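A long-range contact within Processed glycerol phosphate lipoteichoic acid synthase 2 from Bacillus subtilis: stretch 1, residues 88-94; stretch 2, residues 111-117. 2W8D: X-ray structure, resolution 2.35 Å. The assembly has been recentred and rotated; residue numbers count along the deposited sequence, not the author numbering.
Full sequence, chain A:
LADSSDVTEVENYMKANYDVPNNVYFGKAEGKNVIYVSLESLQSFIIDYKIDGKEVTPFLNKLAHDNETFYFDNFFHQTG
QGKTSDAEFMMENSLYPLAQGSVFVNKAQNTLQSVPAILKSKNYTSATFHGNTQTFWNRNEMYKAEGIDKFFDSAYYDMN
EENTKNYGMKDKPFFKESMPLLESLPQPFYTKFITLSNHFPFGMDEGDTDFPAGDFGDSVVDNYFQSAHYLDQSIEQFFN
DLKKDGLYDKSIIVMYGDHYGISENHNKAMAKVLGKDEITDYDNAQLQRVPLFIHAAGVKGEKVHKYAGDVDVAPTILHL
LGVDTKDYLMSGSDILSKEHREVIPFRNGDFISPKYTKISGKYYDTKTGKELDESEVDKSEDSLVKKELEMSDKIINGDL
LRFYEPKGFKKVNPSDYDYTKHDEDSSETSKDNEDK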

# COMPACT_ATOMS: atom_id res chain seq x y z
N GLU A 88 -1.20 -4.82 3.00
CA GLU A 88 0.12 -5.53 3.14
C GLU A 88 0.17 -6.79 2.26
O GLU A 88 1.20 -7.11 1.64
N PHE A 89 -0.94 -7.51 2.21
CA PHE A 89 -0.98 -8.73 1.40
C PHE A 89 -0.70 -8.47 -0.08
O PHE A 89 0.00 -9.23 -0.74
N MSE A 90 -1.28 -7.39 -0.58
CA MSE A 90 -1.09 -6.97 -1.95
C MSE A 90 0.33 -6.46 -2.25
O MSE A 90 0.84 -6.75 -3.33
N MSE A 91 0.95 -5.74 -1.29
CA MSE A 91 2.33 -5.26 -1.45
C MSE A 91 3.26 -6.45 -1.59
O MSE A 91 4.16 -6.40 -2.40
N GLU A 92 3.05 -7.49 -0.79
CA GLU A 92 3.95 -8.66 -0.82
C GLU A 92 3.61 -9.67 -1.90
O GLU A 92 4.45 -10.46 -2.25
N ASN A 93 2.38 -9.68 -2.43
CA ASN A 93 1.99 -10.79 -3.31
C ASN A 93 1.48 -10.46 -4.69
O ASN A 93 1.50 -11.32 -5.56
N SER A 94 1.03 -9.22 -4.88
CA SER A 94 0.36 -8.80 -6.12
C SER A 94 -0.80 -9.74 -6.42
O SER A 94 -1.00 -10.20 -7.55
N THR A 111 0.40 -21.61 0.25
CA THR A 111 1.78 -21.49 -0.24
C THR A 111 1.93 -20.17 -1.01
O THR A 111 1.20 -19.89 -1.97
N LEU A 112 2.88 -19.35 -0.58
CA LEU A 112 3.08 -18.04 -1.18
C LEU A 112 4.46 -17.86 -1.80
O LEU A 112 5.42 -18.54 -1.43
N GLN A 113 4.55 -16.94 -2.77
CA GLN A 113 5.81 -16.64 -3.41
C GLN A 113 6.02 -15.14 -3.38
O GLN A 113 6.04 -14.47 -4.41
N SER A 114 6.15 -14.62 -2.17
CA SER A 114 6.24 -13.18 -1.92
C SER A 114 7.54 -12.51 -2.39
O SER A 114 8.56 -13.18 -2.58
N VAL A 115 7.47 -11.19 -2.50
CA VAL A 115 8.63 -10.34 -2.72
C VAL A 115 9.75 -10.57 -1.69
O VAL A 115 10.87 -10.87 -2.08
N PRO A 116 9.47 -10.46 -0.38
CA PRO A 116 10.61 -10.77 0.50
C PRO A 116 11.23 -12.13 0.23
O PRO A 116 12.43 -12.29 0.42
N ALA A 117 10.44 -13.10 -0.22
CA ALA A 117 10.96 -14.44 -0.51
C ALA A 117 11.72 -14.49 -1.85
O ALA A 117 12.77 -15.13 -1.95

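The amide oxygen of Asn-93 gathers an unusual share of this contact: Asn-93 OD1 accepts a hydrogen bond from Ser-114 OG at 3.1 Å and another, at 2.7 Å, from the oxygen of a water that in turn accepts from Gln-113 N at 2.8 Å. Asn-93 OD1 and Gln-113 N lie 4.5 Å apart, too far for a direct hydrogen bond, and the water bridges them. Asparagine suits the place because its amide both accepts and donates. While OD1 serves the second stretch, Asn-93 ND2 donates back to Phe-89 O at 2.9 Å, one helical turn earlier. Asn-93 has chi1 m and chi2 near -76°; its CA-to-CB bond runs sideways, but the end of the side chain comes nearer to the second stretch.

Ser-114, also m, occupies the N-cap position, yet its side chain makes no capping bond; its short hydroxyl donates to Asn-93 instead. Here the helix ending at Asn-93 meets the start of another, and the two backbones join directly: Val-115 N donates to Glu-92 O at 3.1 Å and 162°. Glu-92 O also receives a CA-H...O contact from Ser-114 CA at 3.3 Å.

One apolar pair adds to the polar contacts. Leu-112 points toward the first stretch in an m, t conformation, and Leu-112 CD1 lies 4.2 Å from Phe-89 CE1, approaching the ring obliquely; leucine and phenylalanine offer each other apolar surface. Phe-89, t, has a sideways CA-to-CB bond, but its end comes nearer. Val-115, t, points toward the first stretch, its compact branched side chain placing Val-115 CG2 4.0 Å from Met-91 O, whereas the selenomethionine side chain of Met-91 leads away. The CA-to-CB bond of Glu-92 runs sideways, m at chi1, and its long side chain reaches Pro-116, with Glu-92 OE1 3.4 Å from Pro-116 CD. Proline is well suited to an early helical position, where its lack of an amide hydrogen costs little.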

# COMPACT_ATOMS: atom_id res chain seq x y z
CB GLU A 88 0.43 -5.97 4.58
CG GLU A 88 0.51 -4.86 5.59
CD GLU A 88 0.92 -5.41 6.95
OE1 GLU A 88 2.03 -6.03 7.03
OE2 GLU A 88 0.12 -5.26 7.90
CB PHE A 89 -2.35 -9.42 1.53
CG PHE A 89 -2.42 -10.74 0.81
CD1 PHE A 89 -1.75 -11.85 1.31
CD2 PHE A 89 -3.16 -10.88 -0.38
CE1 PHE A 89 -1.83 -13.09 0.67
CE2 PHE A 89 -3.23 -12.11 -1.05
CZ PHE A 89 -2.56 -13.22 -0.51
CB MSE A 90 -2.16 -5.95 -2.33
CG MSE A 90 -3.50 -6.64 -2.51
SE MSE A 90 -4.91 -5.41 -3.10
CE MSE A 90 -5.38 -4.68 -1.37
CB MSE A 91 2.84 -4.44 -0.25
CG MSE A 91 2.06 -3.18 0.06
SE MSE A 91 2.01 -1.92 -1.44
CE MSE A 91 0.09 -1.52 -1.47
CB GLU A 92 4.02 -9.40 0.53
CG GLU A 92 4.38 -8.61 1.81
CD GLU A 92 5.23 -7.37 1.61
OE1 GLU A 92 6.13 -7.36 0.75
OE2 GLU A 92 5.01 -6.38 2.33
CB ASN A 93 0.98 -11.70 -2.61
CG ASN A 93 1.56 -12.34 -1.41
OD1 ASN A 93 2.33 -13.28 -1.53
ND2 ASN A 93 1.21 -11.83 -0.21
CB SER A 94 1.35 -8.68 -7.28
OG SER A 94 0.78 -7.96 -8.35
CB THR A 111 2.21 -22.70 -1.11
OG1 THR A 111 2.15 -23.93 -0.34
CG2 THR A 111 3.62 -22.49 -1.67
CB LEU A 112 2.80 -16.95 -0.14
CG LEU A 112 1.37 -16.89 0.41
CD1 LEU A 112 1.29 -15.76 1.39
CD2 LEU A 112 0.35 -16.71 -0.70
CB GLN A 113 5.88 -17.28 -4.81
CG GLN A 113 5.60 -18.78 -4.69
CD GLN A 113 5.41 -19.51 -6.00
OE1 GLN A 113 4.93 -18.94 -6.96
NE2 GLN A 113 5.74 -20.81 -6.02
CB SER A 114 6.13 -12.94 -0.42
OG SER A 114 4.94 -13.51 0.07
CB VAL A 115 8.21 -8.87 -2.76
CG1 VAL A 115 9.38 -8.00 -3.11
CG2 VAL A 115 7.09 -8.71 -3.81
CB PRO A 116 10.02 -10.73 1.91
CG PRO A 116 8.51 -10.48 1.74
CD PRO A 116 8.27 -10.02 0.36
CB ALA A 117 9.87 -15.49 -0.46
O HOH W 1 2.60 -15.03 -3.57